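Long-range contact in enoyl-CoA hydratase (Bacillus halodurans, PDB 3LKE), which belongs to the crotonase family and may act on acyl-CoA thioesters, though its exact reaction is not established: residues Asn137-Pro145 with Leu241-Leu251. Sequence-based numbering, arbitrary orientation.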
ATOM      1  N   ASN A 137      -4.231 -22.870  -1.176  1.00 25.49           N
ATOM      2  CA  ASN A 137      -3.463 -24.104  -1.188  1.00 27.46           C
ATOM      3  C   ASN A 137      -2.577 -24.274  -2.411  1.00 29.59           C
ATOM      4  O   ASN A 137      -2.169 -25.387  -2.738  1.00 28.72           O
ATOM      5  CB  ASN A 137      -4.395 -25.304  -1.054  1.00 29.13           C
ATOM      6  CG  ASN A 137      -3.717 -26.499  -0.423  1.00 32.40           C
ATOM      7  OD1 ASN A 137      -2.833 -26.355   0.427  1.00 34.87           O
ATOM      8  ND2 ASN A 137      -4.143 -27.696  -0.825  1.00 38.87           N
ATOM      9  N   PHE A 138      -2.287 -23.165  -3.079  1.00 24.79           N
ATOM     10  CA  PHE A 138      -1.507 -23.191  -4.314  1.00 26.57           C
ATOM     11  C   PHE A 138      -0.128 -23.836  -4.133  1.00 27.01           C
ATOM     12  O   PHE A 138       0.346 -24.538  -5.026  1.00 27.22           O
ATOM     13  CB  PHE A 138      -1.309 -21.778  -4.866  1.00 26.12           C
ATOM     14  CG  PHE A 138      -2.585 -21.020  -5.104  1.00 24.18           C
ATOM     15  CD1 PHE A 138      -3.355 -21.265  -6.231  1.00 26.86           C
ATOM     16  CD2 PHE A 138      -2.998 -20.036  -4.213  1.00 24.85           C
ATOM     17  CE1 PHE A 138      -4.517 -20.563  -6.458  1.00 26.83           C
ATOM     18  CE2 PHE A 138      -4.186 -19.331  -4.428  1.00 25.56           C
ATOM     19  CZ  PHE A 138      -4.934 -19.590  -5.555  1.00 24.17           C
ATOM     20  N   HIS A 139       0.513 -23.583  -2.991  1.00 24.39           N
ATOM     21  CA  HIS A 139       1.901 -24.035  -2.763  1.00 25.77           C
ATOM     22  C   HIS A 139       2.010 -25.563  -2.840  1.00 30.74           C
ATOM     23  O   HIS A 139       2.859 -26.106  -3.549  1.00 29.89           O
ATOM     24  CB  HIS A 139       2.402 -23.532  -1.406  1.00 29.56           C
ATOM     25  CG  HIS A 139       3.845 -23.838  -1.125  1.00 27.91           C
ATOM     26  ND1 HIS A 139       4.883 -23.239  -1.804  1.00 29.10           N
ATOM     27  CD2 HIS A 139       4.418 -24.653  -0.206  1.00 29.19           C
ATOM     28  CE1 HIS A 139       6.035 -23.681  -1.325  1.00 29.98           C
ATOM     29  NE2 HIS A 139       5.780 -24.539  -0.352  1.00 29.32           N
ATOM     30  N   LYS A 140       1.142 -26.253  -2.112  1.00 26.81           N
ATOM     31  CA  LYS A 140       1.156 -27.709  -2.117  1.00 30.76           C
ATOM     32  C   LYS A 140       0.674 -28.266  -3.457  1.00 28.26           C
ATOM     33  O   LYS A 140       1.108 -29.344  -3.874  1.00 30.31           O
ATOM     34  CB  LYS A 140       0.323 -28.263  -0.959  1.00 31.01           C
ATOM     35  CG  LYS A 140       0.887 -27.923   0.422  1.00 38.80           C
ATOM     36  CD  LYS A 140      -0.019 -28.436   1.539  1.00 44.63           C
ATOM     37  CE  LYS A 140       0.541 -28.077   2.913  1.00 47.49           C
ATOM     38  NZ  LYS A 140       0.554 -26.603   3.166  1.00 42.46           N
ATOM     39  N   MET A 141      -0.209 -27.531  -4.135  1.00 30.10           N
ATOM     40  CA  MET A 141      -0.740 -27.967  -5.435  1.00 30.65           C
ATOM     41  C   MET A 141       0.324 -27.835  -6.540  1.00 31.09           C
ATOM     42  O   MET A 141       0.250 -28.488  -7.580  1.00 28.77           O
ATOM     43  CB  MET A 141      -2.013 -27.179  -5.816  1.00 30.28           C
ATOM     44  CG  MET A 141      -3.177 -27.245  -4.801  1.00 34.29           C
ATOM     45  SD  MET A 141      -4.513 -26.032  -5.114  1.00 33.93           S
ATOM     46  CE  MET A 141      -5.113 -26.662  -6.661  1.00 29.71           C
ATOM     47  N   GLY A 142       1.325 -26.991  -6.312  1.00 27.90           N
ATOM     48  CA  GLY A 142       2.342 -26.762  -7.319  1.00 30.44           C
ATOM     49  C   GLY A 142       1.857 -25.858  -8.440  1.00 30.07           C
ATOM     50  O   GLY A 142       2.368 -25.911  -9.560  1.00 28.79           O
ATOM     51  N   ILE A 143       0.869 -25.013  -8.147  1.00 26.28           N
ATOM     52  CA  ILE A 143       0.418 -24.042  -9.134  1.00 25.34           C
ATOM     53  C   ILE A 143       0.600 -22.597  -8.672  1.00 26.65           C
ATOM     54  O   ILE A 143       0.898 -22.339  -7.504  1.00 27.48           O
ATOM     55  CB  ILE A 143      -1.031 -24.272  -9.531  1.00 31.81           C
ATOM     56  CG1 ILE A 143      -1.939 -24.116  -8.314  1.00 28.76           C
ATOM     57  CG2 ILE A 143      -1.185 -25.664 -10.156  1.00 26.89           C
ATOM     58  CD1 ILE A 143      -3.402 -23.995  -8.687  1.00 28.54           C
ATOM     59  N   SER A 144       0.439 -21.663  -9.608  1.00 27.60           N
ATOM     60  CA  SER A 144       0.539 -20.234  -9.300  1.00 26.50           C
ATOM     61  C   SER A 144      -0.847 -19.686  -8.975  1.00 25.97           C
ATOM     62  O   SER A 144      -1.855 -20.303  -9.310  1.00 25.09           O
ATOM     63  CB  SER A 144       1.137 -19.476 -10.479  1.00 25.25           C
ATOM     64  OG  SER A 144       0.571 -19.933 -11.704  1.00 30.95           O
ATOM     65  N   PRO A 145      -0.905 -18.525  -8.311  1.00 23.67           N
ATOM     66  CA  PRO A 145      -2.223 -17.995  -7.946  1.00 24.03           C
ATOM     67  C   PRO A 145      -2.941 -17.480  -9.176  1.00 27.60           C
ATOM     68  O   PRO A 145      -2.312 -16.893 -10.060  1.00 28.14           O
ATOM     69  CB  PRO A 145      -1.894 -16.818  -7.024  1.00 22.13           C
ATOM     70  CG  PRO A 145      -0.431 -16.965  -6.684  1.00 25.40           C
ATOM     71  CD  PRO A 145       0.197 -17.684  -7.819  1.00 24.43           C
ATOM     72  N   LEU A 241       2.164 -24.074 -16.401  1.00 28.21           N
ATOM     73  CA  LEU A 241       2.414 -25.032 -15.333  1.00 27.44           C
ATOM     74  C   LEU A 241       1.586 -26.318 -15.513  1.00 30.95           C
ATOM     75  O   LEU A 241       2.022 -27.407 -15.137  1.00 31.27           O
ATOM     76  CB  LEU A 241       2.131 -24.398 -13.967  1.00 29.22           C
ATOM     77  CG  LEU A 241       3.205 -23.457 -13.430  1.00 29.32           C
ATOM     78  CD1 LEU A 241       2.639 -22.582 -12.306  1.00 26.48           C
ATOM     79  CD2 LEU A 241       4.421 -24.251 -12.943  1.00 28.62           C
ATOM     80  N   PHE A 242       0.394 -26.185 -16.080  1.00 28.17           N
ATOM     81  CA  PHE A 242      -0.484 -27.348 -16.256  1.00 30.90           C
ATOM     82  C   PHE A 242       0.005 -28.282 -17.371  1.00 31.72           C
ATOM     83  O   PHE A 242      -0.552 -29.361 -17.577  1.00 34.84           O
ATOM     84  CB  PHE A 242      -1.927 -26.912 -16.499  1.00 30.82           C
ATOM     85  CG  PHE A 242      -2.754 -26.876 -15.252  1.00 34.28           C
ATOM     86  CD1 PHE A 242      -2.509 -25.926 -14.275  1.00 31.02           C
ATOM     87  CD2 PHE A 242      -3.775 -27.796 -15.050  1.00 32.68           C
ATOM     88  CE1 PHE A 242      -3.257 -25.889 -13.123  1.00 31.07           C
ATOM     89  CE2 PHE A 242      -4.533 -27.769 -13.890  1.00 33.28           C
ATOM     90  CZ  PHE A 242      -4.276 -26.815 -12.926  1.00 32.86           C
ATOM     91  N   LYS A 243       1.063 -27.865 -18.064  1.00 37.54           N
ATOM     92  CA  LYS A 243       1.689 -28.692 -19.097  1.00 36.59           C
ATOM     93  C   LYS A 243       2.820 -29.524 -18.505  1.00 40.26           C
ATOM     94  O   LYS A 243       3.383 -30.390 -19.175  1.00 37.86           O
ATOM     95  CB  LYS A 243       2.252 -27.818 -20.219  1.00 34.99           C
ATOM     96  CG  LYS A 243       1.208 -27.049 -21.003  1.00 41.17           C
ATOM     97  CD  LYS A 243       1.851 -26.333 -22.182  1.00 46.13           C
ATOM     98  CE  LYS A 243       0.831 -25.503 -22.948  1.00 52.23           C
ATOM     99  NZ  LYS A 243       1.455 -24.727 -24.063  1.00 53.39           N
ATOM    100  N   GLN A 244       3.161 -29.245 -17.251  1.00 33.70           N
ATOM    101  CA  GLN A 244       4.268 -29.927 -16.586  1.00 34.75           C
ATOM    102  C   GLN A 244       3.736 -31.120 -15.795  1.00 39.06           C
ATOM    103  O   GLN A 244       2.729 -31.011 -15.101  1.00 37.19           O
ATOM    104  CB  GLN A 244       5.043 -28.941 -15.694  1.00 34.24           C
ATOM    105  CG  GLN A 244       5.654 -27.787 -16.491  1.00 35.17           C
ATOM    106  CD  GLN A 244       6.276 -26.679 -15.638  1.00 34.50           C
ATOM    107  OE1 GLN A 244       6.971 -26.933 -14.647  1.00 36.35           O
ATOM    108  NE2 GLN A 244       6.041 -25.437 -16.041  1.00 33.56           N
ATOM    109  N   THR A 245       4.404 -32.261 -15.910  1.00 37.54           N
ATOM    110  CA  THR A 245       3.904 -33.494 -15.303  1.00 39.08           C
ATOM    111  C   THR A 245       3.764 -33.433 -13.780  1.00 36.67           C
ATOM    112  O   THR A 245       2.962 -34.168 -13.202  1.00 35.12           O
ATOM    113  CB  THR A 245       4.779 -34.713 -15.679  1.00 42.59           C
ATOM    114  OG1 THR A 245       6.087 -34.560 -15.120  1.00 46.68           O
ATOM    115  CG2 THR A 245       4.881 -34.842 -17.185  1.00 42.73           C
ATOM    116  N   GLU A 246       4.532 -32.560 -13.135  1.00 34.47           N
ATOM    117  CA  GLU A 246       4.477 -32.438 -11.678  1.00 33.32           C
ATOM    118  C   GLU A 246       3.083 -32.033 -11.186  1.00 33.94           C
ATOM    119  O   GLU A 246       2.638 -32.471 -10.123  1.00 33.92           O
ATOM    120  CB  GLU A 246       5.514 -31.424 -11.181  1.00 33.54           C
ATOM    121  CG  GLU A 246       5.505 -31.210  -9.672  1.00 35.39           C
ATOM    122  CD  GLU A 246       6.017 -32.414  -8.898  1.00 37.41           C
ATOM    123  OE1 GLU A 246       6.672 -33.284  -9.507  1.00 39.22           O
ATOM    124  OE2 GLU A 246       5.772 -32.486  -7.677  1.00 36.69           O
ATOM    125  N   ILE A 247       2.410 -31.187 -11.961  1.00 32.22           N
ATOM    126  CA  ILE A 247       1.102 -30.665 -11.577  1.00 32.33           C
ATOM    127  C   ILE A 247       0.063 -31.786 -11.650  1.00 33.33           C
ATOM    128  O   ILE A 247      -0.739 -31.967 -10.730  1.00 33.39           O
ATOM    129  CB  ILE A 247       0.686 -29.467 -12.465  1.00 32.66           C
ATOM    130  CG1 ILE A 247       1.359 -28.161 -11.997  1.00 26.79           C
ATOM    131  CG2 ILE A 247      -0.817 -29.268 -12.429  1.00 29.57           C
ATOM    132  CD1 ILE A 247       2.876 -28.182 -11.948  1.00 29.68           C
ATOM    133  N   LYS A 248       0.088 -32.552 -12.737  1.00 32.97           N
ATOM    134  CA  LYS A 248      -0.803 -33.711 -12.849  1.00 37.26           C
ATOM    135  C   LYS A 248      -0.549 -34.657 -11.679  1.00 36.77           C
ATOM    136  O   LYS A 248      -1.483 -35.102 -11.012  1.00 40.06           O
ATOM    137  CB  LYS A 248      -0.571 -34.436 -14.179  1.00 34.94           C
ATOM    138  CG  LYS A 248      -1.437 -35.668 -14.405  1.00 42.93           C
ATOM    139  CD  LYS A 248      -1.116 -36.288 -15.763  1.00 39.47           C
ATOM    140  CE  LYS A 248      -1.956 -37.522 -16.046  1.00 48.10           C
ATOM    141  NZ  LYS A 248      -3.402 -37.193 -16.189  1.00 49.65           N
ATOM    142  N   LYS A 249       0.722 -34.951 -11.427  1.00 34.58           N
ATOM    143  CA  LYS A 249       1.103 -35.846 -10.341  1.00 35.40           C
ATOM    144  C   LYS A 249       0.575 -35.334  -9.006  1.00 40.20           C
ATOM    145  O   LYS A 249       0.042 -36.105  -8.203  1.00 40.98           O
ATOM    146  CB  LYS A 249       2.625 -36.007 -10.283  1.00 40.82           C
ATOM    147  CG  LYS A 249       3.113 -36.945  -9.195  1.00 42.78           C
ATOM    148  CD  LYS A 249       4.614 -36.823  -8.997  1.00 46.64           C
ATOM    149  CE  LYS A 249       5.148 -37.969  -8.152  1.00 52.52           C
ATOM    150  NZ  LYS A 249       4.329 -38.186  -6.930  1.00 57.22           N
ATOM    151  N   ARG A 250       0.716 -34.033  -8.771  1.00 34.05           N
ATOM    152  CA  ARG A 250       0.304 -33.457  -7.498  1.00 36.06           C
ATOM    153  C   ARG A 250      -1.211 -33.490  -7.338  1.00 39.76           C
ATOM    154  O   ARG A 250      -1.723 -33.902  -6.299  1.00 40.04           O
ATOM    155  CB  ARG A 250       0.839 -32.028  -7.340  1.00 33.15           C
ATOM    156  CG  ARG A 250       2.286 -31.990  -6.884  1.00 36.43           C
ATOM    157  CD  ARG A 250       2.866 -30.571  -6.838  1.00 34.35           C
ATOM    158  NE  ARG A 250       4.287 -30.618  -6.497  1.00 33.02           N
ATOM    159  CZ  ARG A 250       4.833 -30.072  -5.414  1.00 31.24           C
ATOM    160  NH1 ARG A 250       4.099 -29.390  -4.548  1.00 32.18           N
ATOM    161  NH2 ARG A 250       6.133 -30.202  -5.206  1.00 31.38           N
ATOM    162  N   LEU A 251      -1.921 -33.056  -8.372  1.00 34.92           N
ATOM    163  CA  LEU A 251      -3.377 -33.078  -8.348  1.00 39.01           C
ATOM    164  C   LEU A 251      -3.883 -34.505  -8.172  1.00 44.13           C
ATOM    165  O   LEU A 251      -4.878 -34.739  -7.482  1.00 46.43           O
ATOM    166  CB  LEU A 251      -3.946 -32.473  -9.631  1.00 32.23           C
ATOM    167  CG  LEU A 251      -3.751 -30.971  -9.816  1.00 33.53           C
ATOM    168  CD1 LEU A 251      -4.298 -30.526 -11.157  1.00 33.21           C
ATOM    169  CD2 LEU A 251      -4.406 -30.191  -8.670  1.00 35.86           C
TER
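R250 reaches from helix 245-253 to the C-terminal end of the short helix 138-141, where its NH1 donates to the carbonyl O of K140 at 3.1 Å. The bond is bent (N-H...O 148°), and the donor stands above the carbonyl plane. The aliphatic part of R250, extended from CG to NE, lies along the helix end, with R250 CD 3.4 Å from M141 O. On the far side R250 NE holds E246 OE2 in a 2.7 Å salt bridge through the carboxylate's anti lone pair. A methionine in place of R250 would probably leave E246 without its positive mate and the K140 carbonyl without this donor.

G142, with positive phi (77°), closes helix 138-141 in a Schellman motif; a side chain here would run into R250 CD. The buried G142 O finds no hydrogen-bond donor and faces I247 CD1 at 3.3 Å. Beyond it, I143 puts CG2 against F242 CE1 (3.6 Å) and I247 CG1, while L241 CD1 sits 3.4 Å from S144 OG. M141 points away at its CB, but its chain bends at chi3 (66°) and brings CE to L251 CD2, 4.1 Å away.

Helix 68-76 packs on M141, F242 and L251, and helix 223-241 on I143 and S144. Backbone carbonyls of E206 and G207 of the second subunit also accept from R250, the latter weakly, placing this mid-chain to C-terminal junction at a subunit interface.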